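Local coordinates for serpin B3 (Homo sapiens, PDB 4ZK3), which is a serpin-family protease inhibitor, probably acting mainly on papain-like cysteine proteases, and in its psoriasis-associated Pso p27 form builds large aggregates, at residues N48-I53 / G303-I307; H82-Q86 / K124-Q128; Y113-Y119 / S315-G319; F136-P140 / I168-L174. All blocks are in the same frame, centred on the assembly; numbering follows the deposited sequence.

Contact 1: residues N48-I53 / G303-I307; sequences NTAQQI and GMVDI
A side-chain amide can fasten a helix to the irregular chain that follows another helix, and Gln52 does so here. Residues 48-53 are a helical segment; residues 303-307 leave helix 296-302 through a Schellman motif at Gly303, whose phi of 131° would jam a side chain against the preceding carbonyl, and enter a 3-10 turn at Asp306-Ile307. In register, the CA atoms of Thr49 and Asp306 and those of Gln52 and Met304 are each 5.3 Å apart.

The polar bonds come first. With chi1 m and chi2 t, Gln52 extends so that its OE1 accepts Val305 N at 3.0 Å and Asp306 N at 2.9 Å, while Gln52 NE2 bonds weakly to Asp306 OD1 at 3.2 Å. Asn48 ND2 donates to Asp306 OD2 at 3.1 Å, so the carboxylate straddles one helical turn. A water donates to Thr49 O (3.2 Å) and Gln52 OE1 (2.8 Å) and accepts from Ile307 N (3.3 Å).

Apolar packing lies beside this network: Ile53 CG1 meets Met304 CG at 3.9 Å, and Thr49 CG2 meets Ile307 CD1 at 3.7 Å. Thr49 OG1 is bonded to Asp313 N.

The contact thus joins helix 47-57 to the connection after helix 296-302; Ile53 and Ile307 both touch Val41 of helix 31-42, and the Ile307 backbone bonds to Leu325 of strand 325-336.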
loop_
_atom_site.group_PDB
_atom_site.type_symbol
_atom_site.label_atom_id
_atom_site.label_comp_id
_atom_site.label_asym_id
_atom_site.label_seq_id
_atom_site.Cartn_x
_atom_site.Cartn_y
_atom_site.Cartn_z
ATOM N N ASN A 48 -15.442 21.962 -1.551
ATOM C CA ASN A 48 -15.688 20.953 -0.548
ATOM C C ASN A 48 -15.171 19.571 -0.958
ATOM O O ASN A 48 -14.739 18.788 -0.086
ATOM C CB ASN A 48 -17.181 20.865 -0.300
ATOM C CG ASN A 48 -17.504 20.575 1.137
ATOM O OD1 ASN A 48 -16.949 21.218 2.045
ATOM N ND2 ASN A 48 -18.405 19.607 1.365
ATOM N N THR A 49 -15.244 19.283 -2.272
ATOM C CA THR A 49 -14.808 17.993 -2.841
ATOM C C THR A 49 -13.320 17.851 -2.407
ATOM O O THR A 49 -12.942 16.867 -1.766
ATOM C CB THR A 49 -15.027 17.897 -4.382
ATOM O OG1 THR A 49 -16.417 17.775 -4.692
ATOM C CG2 THR A 49 -14.414 16.643 -4.948
ATOM N N ALA A 50 -12.528 18.896 -2.642
ATOM C CA ALA A 50 -11.127 18.900 -2.255
ATOM C C ALA A 50 -10.923 18.814 -0.761
ATOM O O ALA A 50 -10.009 18.095 -0.281
ATOM C CB ALA A 50 -10.391 20.129 -2.851
ATOM N N GLN A 51 -11.751 19.537 0.006
ATOM C CA GLN A 51 -11.526 19.556 1.440
ATOM C C GLN A 51 -11.766 18.176 2.087
ATOM O O GLN A 51 -11.034 17.758 2.948
ATOM C CB GLN A 51 -12.364 20.655 2.129
ATOM C CG GLN A 51 -11.815 21.060 3.499
ATOM C CD GLN A 51 -10.364 21.573 3.423
ATOM O OE1 GLN A 51 -9.973 22.237 2.446
ATOM N NE2 GLN A 51 -9.553 21.249 4.446
ATOM N N GLN A 52 -12.762 17.442 1.642
ATOM C CA GLN A 52 -12.977 16.073 2.125
ATOM C C GLN A 52 -11.777 15.110 1.783
ATOM O O GLN A 52 -11.415 14.209 2.552
ATOM C CB GLN A 52 -14.261 15.548 1.477
ATOM C CG GLN A 52 -15.498 16.192 2.088
ATOM C CD GLN A 52 -16.793 15.818 1.417
ATOM O OE1 GLN A 52 -16.846 15.036 0.459
ATOM N NE2 GLN A 52 -17.877 16.398 1.920
ATOM N N ILE A 53 -11.168 15.315 0.627
ATOM C CA ILE A 53 -10.068 14.433 0.200
ATOM C C ILE A 53 -8.890 14.715 1.069
ATOM O O ILE A 53 -8.294 13.787 1.615
ATOM C CB ILE A 53 -9.700 14.611 -1.301
ATOM C CG1 ILE A 53 -10.821 14.054 -2.135
ATOM C CG2 ILE A 53 -8.386 13.885 -1.682
ATOM C CD1 ILE A 53 -10.770 14.520 -3.554
ATOM N N GLY A 303 -15.186 9.886 4.929
ATOM C CA GLY A 303 -15.397 11.337 4.772
ATOM C C GLY A 303 -15.477 11.829 3.345
ATOM O O GLY A 303 -15.861 12.992 3.111
ATOM N N MET A 304 -15.089 10.981 2.380
ATOM C CA MET A 304 -15.090 11.397 0.969
ATOM C C MET A 304 -16.459 11.101 0.350
ATOM O O MET A 304 -16.692 9.995 -0.186
ATOM C CB MET A 304 -13.929 10.760 0.160
ATOM C CG MET A 304 -12.602 11.480 0.239
ATOM S SD MET A 304 -11.217 10.468 -0.431
ATOM C CE MET A 304 -11.746 10.201 -2.104
ATOM N N VAL A 305 -17.359 12.103 0.420
ATOM C CA VAL A 305 -18.734 11.942 -0.103
ATOM C C VAL A 305 -19.039 12.679 -1.396
ATOM O O VAL A 305 -19.640 12.083 -2.306
ATOM C CB VAL A 305 -19.875 12.265 0.923
ATOM C CG1 VAL A 305 -20.473 10.964 1.469
ATOM C CG2 VAL A 305 -19.394 13.112 2.071
ATOM N N ASP A 306 -18.679 13.956 -1.477
ATOM C CA ASP A 306 -19.065 14.782 -2.661
ATOM C C ASP A 306 -18.559 14.150 -4.013
ATOM O O ASP A 306 -19.206 14.213 -5.070
ATOM C CB ASP A 306 -18.474 16.216 -2.538
ATOM C CG ASP A 306 -19.178 17.115 -1.440
ATOM O OD1 ASP A 306 -19.858 16.558 -0.546
ATOM O OD2 ASP A 306 -18.965 18.377 -1.480
ATOM N N ILE A 307 -17.357 13.560 -3.939
ATOM C CA ILE A 307 -16.621 13.025 -5.066
ATOM C C ILE A 307 -17.379 11.881 -5.687
ATOM O O ILE A 307 -17.232 11.609 -6.896
ATOM C CB ILE A 307 -15.201 12.584 -4.593
ATOM C CG1 ILE A 307 -14.312 12.211 -5.737
ATOM C CG2 ILE A 307 -15.270 11.377 -3.673
ATOM C CD1 ILE A 307 -13.773 13.378 -6.488
HETATM O O HOH W 1 -15.135 14.566 -1.770
#

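Contact 2: residues H82-Q86 / K124-Q128; sequences HHQFQ and KKFYQ
An aromatic cluster between two helices, 81-91 and 117-127 (helices D and E of the serpin fold), illustrates how rings packed against one another can join two helices. The members are His82, His83 and Phe85 from one side, Phe126 and Tyr127 from the other. Residues 82-86 are helical throughout; 124-128 run to the end of their helix, and Gln128 takes positive phi (58°). The closest CA pair is Gln86 with Phe126, 4.7 Å apart.

Phe126, chi1 m, sits at the centre. His82 CB lies over one face of its ring, 4.0 Å from the centroid of Phe126, a CH-pi contact, while the edge of Phe126 points to the face of His83 with centroids 4.9 Å apart and planes at 66°. Tyr127, also chi1 m, bends back so that its CE1 comes within 3.6 Å of Phe85 CD1; the Phe85 side chain (chi1 t) and Tyr127 both reach Ser36 of helix 31-42 beneath. Gln86 flanks the cluster, its CD 3.5 Å from Lys125 O. Phe126 O, buried and with no polar partner, receives a CA-H...O contact from Gln86 CA at 3.2 Å.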
loop_
_atom_site.group_PDB
_atom_site.type_symbol
_atom_site.label_atom_id
_atom_site.label_comp_id
_atom_site.label_asym_id
_atom_site.label_seq_id
_atom_site.Cartn_x
_atom_site.Cartn_y
_atom_site.Cartn_z
ATOM N N HIS A 82 1.596 18.741 -2.487
ATOM C CA HIS A 82 1.867 18.103 -3.769
ATOM C C HIS A 82 3.373 18.149 -4.153
ATOM O O HIS A 82 3.887 17.209 -4.759
ATOM C CB HIS A 82 0.947 18.709 -4.859
ATOM C CG HIS A 82 -0.506 18.345 -4.694
ATOM N ND1 HIS A 82 -1.511 19.277 -4.508
ATOM C CD2 HIS A 82 -1.118 17.139 -4.683
ATOM C CE1 HIS A 82 -2.674 18.659 -4.415
ATOM N NE2 HIS A 82 -2.461 17.358 -4.514
ATOM N N HIS A 83 4.065 19.231 -3.800
ATOM C CA HIS A 83 5.511 19.374 -3.977
ATOM C C HIS A 83 6.233 18.358 -3.116
ATOM O O HIS A 83 7.234 17.773 -3.500
ATOM C CB HIS A 83 6.000 20.764 -3.496
ATOM C CG HIS A 83 5.665 21.906 -4.410
ATOM N ND1 HIS A 83 6.593 22.465 -5.268
ATOM C CD2 HIS A 83 4.524 22.628 -4.568
ATOM C CE1 HIS A 83 6.027 23.459 -5.938
ATOM N NE2 HIS A 83 4.773 23.578 -5.532
ATOM N N GLN A 84 5.763 18.208 -1.895
ATOM C CA GLN A 84 6.396 17.279 -0.961
ATOM C C GLN A 84 6.196 15.835 -1.445
ATOM O O GLN A 84 7.121 15.007 -1.420
ATOM C CB GLN A 84 5.881 17.516 0.467
ATOM C CG GLN A 84 6.213 18.927 0.953
ATOM C CD GLN A 84 5.980 19.118 2.421
ATOM O OE1 GLN A 84 5.363 20.092 2.842
ATOM N NE2 GLN A 84 6.456 18.170 3.214
ATOM N N PHE A 85 5.007 15.574 -1.980
ATOM C CA PHE A 85 4.740 14.278 -2.553
ATOM C C PHE A 85 5.587 14.038 -3.810
ATOM O O PHE A 85 6.069 12.931 -4.024
ATOM C CB PHE A 85 3.241 14.099 -2.838
ATOM C CG PHE A 85 2.819 12.674 -2.793
ATOM C CD1 PHE A 85 2.882 11.912 -3.909
ATOM C CD2 PHE A 85 2.470 12.082 -1.595
ATOM C CE1 PHE A 85 2.548 10.576 -3.857
ATOM C CE2 PHE A 85 2.126 10.741 -1.520
ATOM C CZ PHE A 85 2.160 9.987 -2.648
ATOM N N GLN A 86 5.813 15.076 -4.620
ATOM C CA GLN A 86 6.665 14.932 -5.770
ATOM C C GLN A 86 8.081 14.508 -5.380
ATOM O O GLN A 86 8.695 13.656 -6.061
ATOM C CB GLN A 86 6.694 16.226 -6.553
ATOM C CG GLN A 86 7.675 16.271 -7.682
ATOM C CD GLN A 86 7.972 17.716 -8.084
ATOM O OE1 GLN A 86 7.136 18.643 -7.912
ATOM N NE2 GLN A 86 9.176 17.930 -8.585
ATOM N N LYS A 124 1.419 15.865 -14.420
ATOM C CA LYS A 124 2.722 15.575 -14.979
ATOM C C LYS A 124 3.846 15.999 -14.034
ATOM O O LYS A 124 4.775 15.224 -13.750
ATOM C CB LYS A 124 2.887 16.159 -16.390
ATOM C CG LYS A 124 1.982 15.509 -17.469
ATOM C CD LYS A 124 2.077 16.190 -18.851
ATOM C CE LYS A 124 1.000 15.724 -19.770
ATOM N NZ LYS A 124 1.091 16.379 -21.090
ATOM N N LYS A 125 3.728 17.197 -13.512
ATOM C CA LYS A 125 4.747 17.769 -12.668
ATOM C C LYS A 125 4.823 17.208 -11.229
ATOM O O LYS A 125 5.905 16.921 -10.766
ATOM C CB LYS A 125 4.519 19.261 -12.557
ATOM C CG LYS A 125 5.509 19.963 -11.635
ATOM C CD LYS A 125 4.916 21.281 -11.145
ATOM C CE LYS A 125 5.932 22.148 -10.425
ATOM N NZ LYS A 125 5.338 23.505 -10.298
ATOM N N PHE A 126 3.710 17.141 -10.508
ATOM C CA PHE A 126 3.762 16.626 -9.110
ATOM C C PHE A 126 3.778 15.090 -8.961
ATOM O O PHE A 126 4.371 14.571 -7.991
ATOM C CB PHE A 126 2.636 17.199 -8.263
ATOM C CG PHE A 126 2.665 18.690 -8.189
ATOM C CD1 PHE A 126 3.669 19.333 -7.482
ATOM C CD2 PHE A 126 1.730 19.451 -8.893
ATOM C CE1 PHE A 126 3.721 20.717 -7.456
ATOM C CE2 PHE A 126 1.784 20.833 -8.873
ATOM C CZ PHE A 126 2.781 21.466 -8.151
ATOM N N TYR A 127 3.148 14.396 -9.913
ATOM C CA TYR A 127 2.926 12.944 -9.814
ATOM C C TYR A 127 3.598 12.202 -10.942
ATOM O O TYR A 127 3.481 10.998 -11.039
ATOM C CB TYR A 127 1.416 12.651 -9.828
ATOM C CG TYR A 127 0.799 13.079 -8.559
ATOM C CD1 TYR A 127 0.825 12.255 -7.437
ATOM C CD2 TYR A 127 0.304 14.360 -8.421
ATOM C CE1 TYR A 127 0.296 12.686 -6.239
ATOM C CE2 TYR A 127 -0.199 14.802 -7.207
ATOM C CZ TYR A 127 -0.218 13.975 -6.144
ATOM O OH TYR A 127 -0.709 14.435 -4.945
ATOM N N GLN A 128 4.333 12.920 -11.806
ATOM C CA GLN A 128 5.082 12.281 -12.903
ATOM C C GLN A 128 4.120 11.484 -13.778
ATOM O O GLN A 128 4.478 10.490 -14.384
ATOM C CB GLN A 128 6.202 11.384 -12.368
ATOM C CG GLN A 128 7.081 11.993 -11.280
ATOM C CD GLN A 128 8.184 11.005 -10.717
ATOM O OE1 GLN A 128 8.015 9.765 -10.622
ATOM N NE2 GLN A 128 9.313 11.587 -10.324
#

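Contact 3: residues Y113-Y119 / S315-G319; sequences YLFLQEY and SGMTG
Met317 and Tyr119 set the geometry of this contact through their rotamers. Met317 is m at chi1 and extended beyond (chi2 and chi3 t), which lays its CG over the face of the Tyr119 ring, 3.8 Å from the centroid and 12° off the normal, a CH-pi contact. Farther along, Met317 SD is 4.8 Å from the Tyr119 centroid, a Met-aromatic approach at an oblique angle, and Met317 CE touches Tyr119 OH at 3.6 Å. Tyr119, chi1 t, sends that hydroxyl to Met40 O of helix 31-42.

Leu116 has chi1 of -126°, between wells, and spreads over the opposing backbone: its CD1 is 3.2 Å from Thr318 O and its CD2 3.6 Å from Gly319 N. In the fold, residues 113-116 are the extended entry to helix 117-127, helix E of a serpin, with Leu116 at the N-cap position, and 315-319 form a short, weakly bonded helix in the connection that leads to strand 325-336. Leu116 N donates to Met317 O at 2.8 Å, and a water bridges Leu114 O (3.1 Å) and Thr318 O (2.8 Å). CA atoms of Phe115 and Thr318 stand 4.8 Å apart, those of Tyr119 and Met317 5.4 Å. Gly319 ends the helix at phi 100°, where a CB would crowd the preceding carbonyl. Tyr113, chi1 t, brings its OH to 3.3 Å from Thr318 CG2.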
loop_
_atom_site.group_PDB
_atom_site.type_symbol
_atom_site.label_atom_id
_atom_site.label_comp_id
_atom_site.label_asym_id
_atom_site.label_seq_id
_atom_site.Cartn_x
_atom_site.Cartn_y
_atom_site.Cartn_z
ATOM N N TYR A 113 -11.968 13.297 -25.392
ATOM C CA TYR A 113 -12.356 14.083 -24.254
ATOM C C TYR A 113 -11.250 15.031 -23.898
ATOM O O TYR A 113 -10.111 14.639 -23.888
ATOM C CB TYR A 113 -12.651 13.157 -23.115
ATOM C CG TYR A 113 -13.353 13.812 -21.955
ATOM C CD1 TYR A 113 -14.703 14.075 -22.005
ATOM C CD2 TYR A 113 -12.672 14.119 -20.789
ATOM C CE1 TYR A 113 -15.358 14.684 -20.944
ATOM C CE2 TYR A 113 -13.320 14.689 -19.731
ATOM C CZ TYR A 113 -14.655 14.987 -19.825
ATOM O OH TYR A 113 -15.267 15.565 -18.761
ATOM N N LEU A 114 -11.565 16.284 -23.600
ATOM C CA LEU A 114 -10.508 17.280 -23.375
ATOM C C LEU A 114 -10.376 17.607 -21.891
ATOM O O LEU A 114 -11.374 17.977 -21.252
ATOM C CB LEU A 114 -10.763 18.574 -24.160
ATOM C CG LEU A 114 -10.773 18.429 -25.685
ATOM C CD1 LEU A 114 -11.556 19.550 -26.355
ATOM C CD2 LEU A 114 -9.356 18.363 -26.209
ATOM N N PHE A 115 -9.145 17.506 -21.367
ATOM C CA PHE A 115 -8.827 17.930 -19.979
ATOM C C PHE A 115 -8.205 19.300 -20.007
ATOM O O PHE A 115 -7.661 19.697 -21.010
ATOM C CB PHE A 115 -7.871 16.930 -19.267
ATOM C CG PHE A 115 -8.482 15.591 -19.064
ATOM C CD1 PHE A 115 -9.370 15.377 -18.029
ATOM C CD2 PHE A 115 -8.245 14.570 -19.968
ATOM C CE1 PHE A 115 -9.993 14.140 -17.869
ATOM C CE2 PHE A 115 -8.895 13.345 -19.856
ATOM C CZ PHE A 115 -9.785 13.125 -18.800
ATOM N N LEU A 116 -8.258 20.014 -18.892
ATOM C CA LEU A 116 -7.612 21.317 -18.795
ATOM C C LEU A 116 -6.136 21.149 -18.887
ATOM O O LEU A 116 -5.586 20.242 -18.227
ATOM C CB LEU A 116 -7.973 21.933 -17.449
ATOM C CG LEU A 116 -8.581 23.320 -17.366
ATOM C CD1 LEU A 116 -9.671 23.514 -18.408
ATOM C CD2 LEU A 116 -9.094 23.517 -15.946
ATOM N N GLN A 117 -5.463 22.000 -19.665
ATOM C CA GLN A 117 -4.022 21.900 -19.802
ATOM C C GLN A 117 -3.364 22.079 -18.460
ATOM O O GLN A 117 -2.448 21.356 -18.076
ATOM C CB GLN A 117 -3.489 22.924 -20.778
ATOM C CG GLN A 117 -2.034 22.675 -21.161
ATOM C CD GLN A 117 -1.884 21.309 -21.857
ATOM O OE1 GLN A 117 -2.694 20.952 -22.681
ATOM N NE2 GLN A 117 -0.891 20.566 -21.492
ATOM N N GLU A 118 -3.886 23.035 -17.716
ATOM C CA GLU A 118 -3.521 23.217 -16.319
ATOM C C GLU A 118 -3.480 21.879 -15.532
ATOM O O GLU A 118 -2.540 21.624 -14.835
ATOM C CB GLU A 118 -4.547 24.151 -15.653
ATOM C CG GLU A 118 -4.015 24.960 -14.495
ATOM C CD GLU A 118 -5.150 25.649 -13.708
ATOM O OE1 GLU A 118 -6.336 25.659 -14.152
ATOM O OE2 GLU A 118 -4.849 26.161 -12.612
ATOM N N TYR A 119 -4.524 21.076 -15.636
ATOM C CA TYR A 119 -4.622 19.824 -14.869
ATOM C C TYR A 119 -3.562 18.824 -15.342
ATOM O O TYR A 119 -2.818 18.268 -14.512
ATOM C CB TYR A 119 -6.036 19.240 -14.936
ATOM C CG TYR A 119 -6.169 17.948 -14.184
ATOM C CD1 TYR A 119 -5.916 17.894 -12.824
ATOM C CD2 TYR A 119 -6.459 16.735 -14.860
ATOM C CE1 TYR A 119 -6.004 16.711 -12.142
ATOM C CE2 TYR A 119 -6.547 15.546 -14.172
ATOM C CZ TYR A 119 -6.299 15.532 -12.825
ATOM O OH TYR A 119 -6.340 14.354 -12.130
ATOM N N SER A 315 -14.020 20.288 -11.272
ATOM C CA SER A 315 -13.971 21.253 -12.359
ATOM C C SER A 315 -12.546 21.672 -12.634
ATOM O O SER A 315 -12.247 22.298 -13.686
ATOM C CB SER A 315 -14.830 22.484 -12.006
ATOM O OG SER A 315 -14.326 23.174 -10.886
ATOM N N GLY A 316 -11.639 21.361 -11.698
ATOM C CA GLY A 316 -10.196 21.572 -11.957
ATOM C C GLY A 316 -9.588 20.607 -13.002
ATOM O O GLY A 316 -8.455 20.802 -13.501
ATOM N N MET A 317 -10.341 19.577 -13.335
ATOM C CA MET A 317 -9.899 18.605 -14.363
ATOM C C MET A 317 -10.262 19.084 -15.758
ATOM O O MET A 317 -9.505 18.842 -16.705
ATOM C CB MET A 317 -10.528 17.256 -14.137
ATOM C CG MET A 317 -9.956 16.521 -12.938
ATOM S SD MET A 317 -10.624 14.867 -12.773
ATOM C CE MET A 317 -9.823 14.225 -11.327
ATOM N N THR A 318 -11.436 19.724 -15.871
ATOM C CA THR A 318 -12.066 20.011 -17.150
ATOM C C THR A 318 -12.340 21.479 -17.399
ATOM O O THR A 318 -12.403 21.877 -18.539
ATOM C CB THR A 318 -13.384 19.213 -17.282
ATOM O OG1 THR A 318 -14.146 19.335 -16.075
ATOM C CG2 THR A 318 -13.092 17.696 -17.490
ATOM N N GLY A 319 -12.461 22.296 -16.360
ATOM C CA GLY A 319 -12.929 23.678 -16.504
ATOM C C GLY A 319 -14.403 23.868 -16.143
ATOM O O GLY A 319 -14.921 24.985 -16.161
HETATM O O HOH W 2 -11.203 21.061 -20.973
#

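Contact 4: residues F136-P140 / I168-L174; sequences FANAP and IGSNTTL
Two loops can be locked together by one ring and a few backbone contacts, with no hydrogen bond between them. Phe136 buries the largest area, 103 Å². With chi1 m, its ring receives Thr172 CG2 squarely over one face, 3.7 Å from the Phe136 centroid and 1° off the normal, a CH-pi contact, while Phe136 CD1 packs on Ile168 CG2 at 3.7 Å and Phe136 CB comes within 3.2 Å of Thr172 O. The ring also reaches Ile147 of helix 140-153.

Ser170 meets the Phe136-Ala137 backbone. Its CA gives a CA-H...O contact to Phe136 O at 3.2 Å, and Ala137 CA returns one to Ser170 O at 3.5 Å; the CA atoms of Ala137 and Ser170 are 4.2 Å apart. A type I turn over Gly169-Thr172 presents Ser170, closed by Thr172 N to Gly169 O at 3.1 Å and braced by Gly169 N to Thr172 OG1, also 3.1 Å.

Pro140 opens helix 140-153, with Ala139 at the N-cap position. Pro140 CB lies 3.5 Å from Gly169 C and 4.0 Å from Ile168 CG2.

The arrangement belongs to the serpin helix F connection, where the chain entering helix 140-153 packs on the chain returning to strand 174-185; that strand starts at a classic beta bulge, Thr173 and Leu174 facing Gly351 of strand 340-351, which occupies the inserted reactive-loop position of a relaxed serpin.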
loop_
_atom_site.group_PDB
_atom_site.type_symbol
_atom_site.label_atom_id
_atom_site.label_comp_id
_atom_site.label_asym_id
_atom_site.label_seq_id
_atom_site.Cartn_x
_atom_site.Cartn_y
_atom_site.Cartn_z
ATOM N N PHE A 136 -12.896 4.595 -24.805
ATOM C CA PHE A 136 -13.837 4.101 -23.817
ATOM C C PHE A 136 -15.219 4.113 -24.506
ATOM O O PHE A 136 -16.049 3.274 -24.209
ATOM C CB PHE A 136 -13.946 4.972 -22.519
ATOM C CG PHE A 136 -12.754 4.877 -21.534
ATOM C CD1 PHE A 136 -12.355 3.668 -20.988
ATOM C CD2 PHE A 136 -12.093 6.038 -21.113
ATOM C CE1 PHE A 136 -11.297 3.591 -20.081
ATOM C CE2 PHE A 136 -11.036 5.968 -20.231
ATOM C CZ PHE A 136 -10.637 4.737 -19.717
ATOM N N ALA A 137 -15.462 5.105 -25.375
ATOM C CA ALA A 137 -16.806 5.314 -25.921
ATOM C C ALA A 137 -17.239 4.102 -26.694
ATOM O O ALA A 137 -18.293 3.562 -26.434
ATOM C CB ALA A 137 -16.866 6.547 -26.822
ATOM N N ASN A 138 -16.403 3.660 -27.622
ATOM C CA ASN A 138 -16.775 2.542 -28.453
ATOM C C ASN A 138 -16.182 1.223 -28.054
ATOM O O ASN A 138 -16.543 0.235 -28.636
ATOM C CB ASN A 138 -16.358 2.791 -29.888
ATOM C CG ASN A 138 -16.734 4.168 -30.359
ATOM O OD1 ASN A 138 -15.867 4.938 -30.794
ATOM N ND2 ASN A 138 -17.983 4.514 -30.207
ATOM N N ALA A 139 -15.274 1.174 -27.086
ATOM C CA ALA A 139 -14.557 -0.070 -26.799
ATOM C C ALA A 139 -14.155 -0.136 -25.321
ATOM O O ALA A 139 -12.988 -0.241 -24.989
ATOM C CB ALA A 139 -13.363 -0.149 -27.727
ATOM N N PRO A 140 -15.154 -0.063 -24.438
ATOM C CA PRO A 140 -14.865 0.096 -23.018
ATOM C C PRO A 140 -14.250 -1.153 -22.440
ATOM O O PRO A 140 -13.424 -1.066 -21.518
ATOM C CB PRO A 140 -16.228 0.338 -22.389
ATOM C CG PRO A 140 -17.193 -0.271 -23.362
ATOM C CD PRO A 140 -16.597 -0.065 -24.718
ATOM N N ILE A 168 -15.812 -0.270 -15.852
ATOM C CA ILE A 168 -15.612 0.586 -17.018
ATOM C C ILE A 168 -16.811 0.403 -18.001
ATOM O O ILE A 168 -17.242 -0.718 -18.245
ATOM C CB ILE A 168 -14.318 0.245 -17.800
ATOM C CG1 ILE A 168 -13.059 0.381 -16.944
ATOM C CG2 ILE A 168 -14.193 1.127 -19.010
ATOM C CD1 ILE A 168 -13.122 1.608 -16.078
ATOM N N GLY A 169 -17.281 1.511 -18.571
ATOM C CA GLY A 169 -18.452 1.565 -19.465
ATOM C C GLY A 169 -18.210 2.545 -20.603
ATOM O O GLY A 169 -17.158 3.218 -20.647
ATOM N N SER A 170 -19.141 2.647 -21.554
ATOM C CA SER A 170 -18.898 3.535 -22.730
ATOM C C SER A 170 -19.055 4.989 -22.325
ATOM O O SER A 170 -18.642 5.905 -23.046
ATOM C CB SER A 170 -19.853 3.214 -23.871
ATOM O OG SER A 170 -21.142 3.290 -23.323
ATOM N N ASN A 171 -19.651 5.226 -21.163
ATOM C CA ASN A 171 -19.649 6.575 -20.644
ATOM C C ASN A 171 -18.388 6.966 -19.731
ATOM O O ASN A 171 -18.310 8.067 -19.225
ATOM C CB ASN A 171 -20.953 6.799 -19.925
ATOM C CG ASN A 171 -21.075 5.917 -18.732
ATOM O OD1 ASN A 171 -20.546 4.777 -18.724
ATOM N ND2 ASN A 171 -21.721 6.429 -17.697
ATOM N N THR A 172 -17.404 6.082 -19.593
ATOM C CA THR A 172 -16.193 6.360 -18.779
ATOM C C THR A 172 -15.354 7.375 -19.467
ATOM O O THR A 172 -15.128 7.265 -20.653
ATOM C CB THR A 172 -15.400 5.062 -18.535
ATOM O OG1 THR A 172 -16.168 4.254 -17.650
ATOM C CG2 THR A 172 -14.065 5.316 -17.832
ATOM N N THR A 173 -14.896 8.412 -18.751
ATOM C CA THR A 173 -13.996 9.360 -19.409
ATOM C C THR A 173 -12.556 9.437 -18.855
ATOM O O THR A 173 -11.694 9.979 -19.537
ATOM C CB THR A 173 -14.599 10.764 -19.448
ATOM O OG1 THR A 173 -14.910 11.174 -18.113
ATOM C CG2 THR A 173 -15.816 10.768 -20.389
ATOM N N LEU A 174 -12.333 8.883 -17.657
ATOM C CA LEU A 174 -11.082 9.022 -16.897
ATOM C C LEU A 174 -10.849 7.765 -16.031
ATOM O O LEU A 174 -11.715 7.359 -15.301
ATOM C CB LEU A 174 -11.219 10.266 -16.001
ATOM C CG LEU A 174 -10.238 10.395 -14.836
ATOM C CD1 LEU A 174 -9.455 11.689 -14.826
ATOM C CD2 LEU A 174 -10.964 10.268 -13.527
#

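Overall arrangement
From the N terminus, helix 47-57 opens contact 1, the longest of the four closures along the chain. Contact 2 starts and finishes within it, but before it closes at 124-128, residues 113-119 have opened contact 3, so contacts 2 and 3 cross and share helix 117-127. Contact 4 follows contact 2 in series and falls within both contact 1 and contact 3, closing where strand 174-185 begins. Residues 303-307 then close contact 1, and 315-319 close contact 3, so these two cross as well. Contacts 3 and 4 touch directly. Contacts 1 and 3 tie helices 47-57 and 117-127 to the chain leading into strand 325-336, contact 2 joins helix 81-91 to helix 117-127, and contact 4 joins the two ends of the helix 140-153 connection.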